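Local coordinates for protein nitrite oxidoreductase subunit A (Kuenenia stuttgartiensis, PDB 7B04) that is the molybdenum-containing subunit of a molybdopterin oxidoreductase similar to NarG, binding two MD1 molecules, a molybdenum atom and an iron/sulfur cluster, at residues Arg241-His252 with Leu749-Trp758. Sequence-based numbering, arbitrary orientation.
Sequences RFNNCLAIVDAH and LRDKRFEDNW
An antiparallel helix pair in this molybdopterin-family subunit sets helix 241-252 against the short helix 753-757. R241 meets N757 and W758 at one end, and H252 meets D751, in the turn leading into helix 753-757, at the other. The N-to-C directions of the two short segments differ by 170°, and their axes come within 10.2 Å. The R241 side chain is extended from CG to NE and runs alongside the W758 ring. Its CD lies over the face of the six-membered ring, 4.0 Å from the centroid, a CH-pi contact. The guanidinium then grips one backbone oxygen side-on: NE (2.8 Å) and NH2 (2.9 Å) both donate to N757 O, which lies near the guanidinium plane. The edge of W758 faces the backbone of F242. C245 SG touches N757 CB and approaches W758 NE1 obliquely, a sulfur-aromatic contact.

In the middle, I248 and F754 reach for each other from their own helices. I248 CD1 sits over the centre of the F754 ring, 4.1 Å from the centroid, while V249 CG2 meets the ring edge at CZ.

At the far end, H252 NE2 donates to D751 OD1 at 2.8 Å. The oxygen lies near the imidazole plane, but the donor reaches it from above the carboxylate plane, and the two planes are perpendicular. R753 bends at chi3 (-66°) and grips the same carboxylate side-on, NE to OD2 at 2.8 Å and NH2 to OD1. Two groups thus fix the rotation of D751. L749 CB lies over one face of the imidazole, toward its rim, a CH-pi contact.

The contact is mostly buried. N757 ND2 bonds to R753 O and also to V589 O. Helix 734-749 packs on F242 and W758, helix 174-191 packs on V249 and L749, and strand 222-226 lies against L246.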
loop_
_atom_site.group_PDB
_atom_site.type_symbol
_atom_site.label_atom_id
_atom_site.label_comp_id
_atom_site.label_asym_id
_atom_site.label_seq_id
_atom_site.Cartn_x
_atom_site.Cartn_y
_atom_site.Cartn_z
ATOM N N ARG B 241 -25.303 -1.863 -20.011
ATOM C CA ARG B 241 -26.431 -1.240 -20.693
ATOM C C ARG B 241 -26.096 -0.963 -22.153
ATOM O O ARG B 241 -26.940 -1.150 -23.038
ATOM C CB ARG B 241 -26.824 0.048 -19.970
ATOM C CG ARG B 241 -28.120 0.682 -20.439
ATOM C CD ARG B 241 -28.394 1.960 -19.660
ATOM N NE ARG B 241 -29.645 2.599 -20.058
ATOM C CZ ARG B 241 -30.818 2.367 -19.480
ATOM N NH1 ARG B 241 -30.908 1.507 -18.475
ATOM N NH2 ARG B 241 -31.905 2.996 -19.907
ATOM N N PHE B 242 -24.868 -0.512 -22.420
ATOM C CA PHE B 242 -24.435 -0.286 -23.796
ATOM C C PHE B 242 -24.489 -1.574 -24.608
ATOM O O PHE B 242 -24.956 -1.576 -25.753
ATOM C CB PHE B 242 -23.025 0.301 -23.811
ATOM C CG PHE B 242 -22.520 0.631 -25.186
ATOM C CD1 PHE B 242 -22.940 1.779 -25.836
ATOM C CD2 PHE B 242 -21.624 -0.208 -25.829
ATOM C CE1 PHE B 242 -22.476 2.084 -27.104
ATOM C CE2 PHE B 242 -21.158 0.090 -27.094
ATOM C CZ PHE B 242 -21.585 1.239 -27.732
ATOM N N ASN B 243 -24.014 -2.637 -23.995
ATOM C CA ASN B 243 -23.999 -3.966 -24.626
ATOM C C ASN B 243 -25.437 -4.344 -24.945
ATOM O O ASN B 243 -25.697 -4.903 -25.985
ATOM C CB ASN B 243 -23.470 -4.963 -23.614
ATOM C CG ASN B 243 -21.983 -4.856 -23.471
ATOM O OD1 ASN B 243 -21.335 -4.344 -24.349
ATOM N ND2 ASN B 243 -21.443 -5.353 -22.388
ATOM N N ASN B 244 -26.339 -4.042 -24.037
ATOM C CA ASN B 244 -27.759 -4.372 -24.269
ATOM C C ASN B 244 -28.282 -3.591 -25.469
ATOM O O ASN B 244 -28.971 -4.162 -26.270
ATOM C CB ASN B 244 -28.567 -4.082 -23.015
ATOM C CG ASN B 244 -29.945 -4.661 -23.118
ATOM O OD1 ASN B 244 -30.231 -5.382 -24.046
ATOM N ND2 ASN B 244 -30.806 -4.317 -22.195
ATOM N N CYS B 245 -27.903 -2.329 -25.576
ATOM C CA CYS B 245 -28.353 -1.394 -26.625
ATOM C C CYS B 245 -27.927 -1.879 -27.997
ATOM O O CYS B 245 -28.513 -1.496 -28.948
ATOM C CB CYS B 245 -27.672 -0.059 -26.413
ATOM S SG CYS B 245 -28.580 1.055 -25.330
ATOM N N LEU B 246 -26.835 -2.593 -28.076
ATOM C CA LEU B 246 -26.349 -3.061 -29.369
ATOM C C LEU B 246 -27.326 -3.991 -30.070
ATOM O O LEU B 246 -27.104 -4.321 -31.240
ATOM C CB LEU B 246 -25.000 -3.757 -29.202
ATOM C CG LEU B 246 -23.854 -2.821 -28.826
ATOM C CD1 LEU B 246 -22.608 -3.625 -28.566
ATOM C CD2 LEU B 246 -23.612 -1.796 -29.921
ATOM N N ALA B 247 -28.385 -4.431 -29.386
ATOM C CA ALA B 247 -29.438 -5.177 -30.062
ATOM C C ALA B 247 -30.044 -4.370 -31.203
ATOM O O ALA B 247 -30.447 -4.943 -32.220
ATOM C CB ALA B 247 -30.519 -5.589 -29.062
ATOM N N ILE B 248 -30.122 -3.044 -31.049
ATOM C CA ILE B 248 -30.616 -2.197 -32.134
ATOM C C ILE B 248 -29.709 -2.309 -33.351
ATOM O O ILE B 248 -30.178 -2.427 -34.489
ATOM C CB ILE B 248 -30.739 -0.734 -31.672
ATOM C CG1 ILE B 248 -31.661 -0.613 -30.461
ATOM C CG2 ILE B 248 -31.264 0.132 -32.805
ATOM C CD1 ILE B 248 -31.673 0.782 -29.865
ATOM N N VAL B 249 -28.391 -2.260 -33.132
ATOM C CA VAL B 249 -27.452 -2.375 -34.245
ATOM C C VAL B 249 -27.612 -3.725 -34.931
ATOM O O VAL B 249 -27.512 -3.831 -36.159
ATOM C CB VAL B 249 -26.006 -2.156 -33.761
ATOM C CG1 VAL B 249 -25.109 -1.766 -34.927
ATOM C CG2 VAL B 249 -25.961 -1.099 -32.673
ATOM N N ASP B 250 -27.868 -4.774 -34.147
ATOM C CA ASP B 250 -28.131 -6.085 -34.729
ATOM C C ASP B 250 -29.394 -6.059 -35.578
ATOM O O ASP B 250 -29.452 -6.691 -36.639
ATOM C CB ASP B 250 -28.243 -7.132 -33.622
ATOM C CG ASP B 250 -28.347 -8.542 -34.163
ATOM O OD1 ASP B 250 -27.324 -9.070 -34.648
ATOM O OD2 ASP B 250 -29.450 -9.124 -34.100
ATOM N N ALA B 251 -30.420 -5.336 -35.122
ATOM C CA ALA B 251 -31.632 -5.179 -35.920
ATOM C C ALA B 251 -31.333 -4.481 -37.242
ATOM O O ALA B 251 -31.907 -4.831 -38.280
ATOM C CB ALA B 251 -32.687 -4.407 -35.129
ATOM N N HIS B 252 -30.446 -3.484 -37.223
ATOM C CA HIS B 252 -30.071 -2.810 -38.463
ATOM C C HIS B 252 -29.206 -3.708 -39.339
ATOM O O HIS B 252 -29.329 -3.691 -40.569
ATOM C CB HIS B 252 -29.340 -1.504 -38.152
ATOM C CG HIS B 252 -30.240 -0.403 -37.684
ATOM N ND1 HIS B 252 -31.016 0.341 -38.547
ATOM C CD2 HIS B 252 -30.487 0.083 -36.444
ATOM C CE1 HIS B 252 -31.702 1.236 -37.859
ATOM N NE2 HIS B 252 -31.399 1.101 -36.580
ATOM N N LEU B 749 -26.895 5.467 -37.644
ATOM C CA LEU B 749 -27.958 4.542 -38.013
ATOM C C LEU B 749 -29.315 5.216 -38.139
ATOM O O LEU B 749 -30.313 4.522 -38.364
ATOM C CB LEU B 749 -28.033 3.395 -37.000
ATOM C CG LEU B 749 -26.820 2.465 -37.053
ATOM C CD1 LEU B 749 -26.919 1.369 -36.004
ATOM C CD2 LEU B 749 -26.666 1.875 -38.447
ATOM N N ARG B 750 -29.373 6.545 -38.019
ATOM C CA ARG B 750 -30.619 7.308 -38.111
ATOM C C ARG B 750 -31.691 6.710 -37.202
ATOM O O ARG B 750 -32.835 6.482 -37.601
ATOM C CB ARG B 750 -31.100 7.392 -39.561
ATOM C CG ARG B 750 -29.971 7.548 -40.570
ATOM C CD ARG B 750 -30.148 8.786 -41.432
ATOM N N ASP B 751 -31.298 6.455 -35.959
ATOM C CA ASP B 751 -32.158 5.835 -34.963
ATOM C C ASP B 751 -32.176 6.707 -33.719
ATOM O O ASP B 751 -31.120 7.110 -33.224
ATOM C CB ASP B 751 -31.673 4.422 -34.618
ATOM C CG ASP B 751 -32.812 3.477 -34.294
ATOM O OD1 ASP B 751 -33.232 2.716 -35.192
ATOM O OD2 ASP B 751 -33.284 3.490 -33.139
ATOM N N LYS B 752 -33.375 6.993 -33.220
ATOM C CA LYS B 752 -33.537 7.802 -32.020
ATOM C C LYS B 752 -33.531 6.948 -30.762
ATOM O O LYS B 752 -33.174 7.442 -29.686
ATOM C CB LYS B 752 -34.832 8.617 -32.098
ATOM N N ARG B 753 -34.002 5.702 -30.864
ATOM C CA ARG B 753 -34.013 4.774 -29.736
ATOM C C ARG B 753 -32.662 4.631 -29.036
ATOM O O ARG B 753 -32.626 4.158 -27.895
ATOM C CB ARG B 753 -34.473 3.394 -30.211
ATOM C CG ARG B 753 -35.874 3.378 -30.791
ATOM C CD ARG B 753 -36.209 2.034 -31.417
ATOM N NE ARG B 753 -35.390 1.735 -32.588
ATOM C CZ ARG B 753 -35.566 0.671 -33.364
ATOM N NH1 ARG B 753 -36.536 -0.192 -33.096
ATOM N NH2 ARG B 753 -34.778 0.471 -34.411
ATOM N N PHE B 754 -31.553 5.025 -29.668
ATOM C CA PHE B 754 -30.272 4.993 -28.967
ATOM C C PHE B 754 -30.211 6.051 -27.875
ATOM O O PHE B 754 -29.835 5.760 -26.733
ATOM C CB PHE B 754 -29.114 5.172 -29.949
ATOM C CG PHE B 754 -28.726 3.913 -30.667
ATOM C CD1 PHE B 754 -27.929 2.960 -30.051
ATOM C CD2 PHE B 754 -29.153 3.685 -31.961
ATOM C CE1 PHE B 754 -27.573 1.803 -30.716
ATOM C CE2 PHE B 754 -28.796 2.537 -32.632
ATOM C CZ PHE B 754 -28.008 1.594 -32.008
ATOM N N GLU B 755 -30.576 7.289 -28.209
ATOM C CA GLU B 755 -30.540 8.357 -27.220
ATOM C C GLU B 755 -31.612 8.187 -26.151
ATOM O O GLU B 755 -31.454 8.719 -25.046
ATOM C CB GLU B 755 -30.658 9.711 -27.917
ATOM C CG GLU B 755 -29.297 10.321 -28.232
ATOM C CD GLU B 755 -29.378 11.714 -28.821
ATOM O OE1 GLU B 755 -30.072 11.894 -29.844
ATOM O OE2 GLU B 755 -28.741 12.630 -28.261
ATOM N N ASP B 756 -32.697 7.471 -26.455
ATOM C CA ASP B 756 -33.728 7.225 -25.450
ATOM C C ASP B 756 -33.196 6.361 -24.314
ATOM O O ASP B 756 -33.541 6.580 -23.147
ATOM C CB ASP B 756 -34.953 6.580 -26.097
ATOM C CG ASP B 756 -35.587 7.469 -27.149
ATOM O OD1 ASP B 756 -35.303 8.685 -27.146
ATOM O OD2 ASP B 756 -36.373 6.954 -27.973
ATOM N N ASN B 757 -32.359 5.371 -24.634
ATOM C CA ASN B 757 -31.789 4.514 -23.603
ATOM C C ASN B 757 -30.799 5.267 -22.724
ATOM O O ASN B 757 -30.483 4.797 -21.625
ATOM C CB ASN B 757 -31.119 3.295 -24.241
ATOM C CG ASN B 757 -32.077 2.132 -24.418
ATOM O OD1 ASN B 757 -32.287 1.337 -23.500
ATOM N ND2 ASN B 757 -32.672 2.031 -25.600
ATOM N N TRP B 758 -30.273 6.396 -23.198
ATOM C CA TRP B 758 -29.350 7.236 -22.443
ATOM C C TRP B 758 -29.903 8.646 -22.254
ATOM O O TRP B 758 -29.140 9.603 -22.116
ATOM C CB TRP B 758 -27.985 7.281 -23.129
ATOM C CG TRP B 758 -27.373 5.931 -23.263
ATOM C CD1 TRP B 758 -27.466 5.095 -24.334
ATOM C CD2 TRP B 758 -26.582 5.247 -22.286
ATOM N NE1 TRP B 758 -26.776 3.932 -24.089
ATOM C CE2 TRP B 758 -26.225 4.000 -22.838
ATOM C CE3 TRP B 758 -26.139 5.567 -20.999
ATOM C CZ2 TRP B 758 -25.446 3.076 -22.148
ATOM C CZ3 TRP B 758 -25.366 4.647 -20.316
ATOM C CH2 TRP B 758 -25.027 3.417 -20.891
#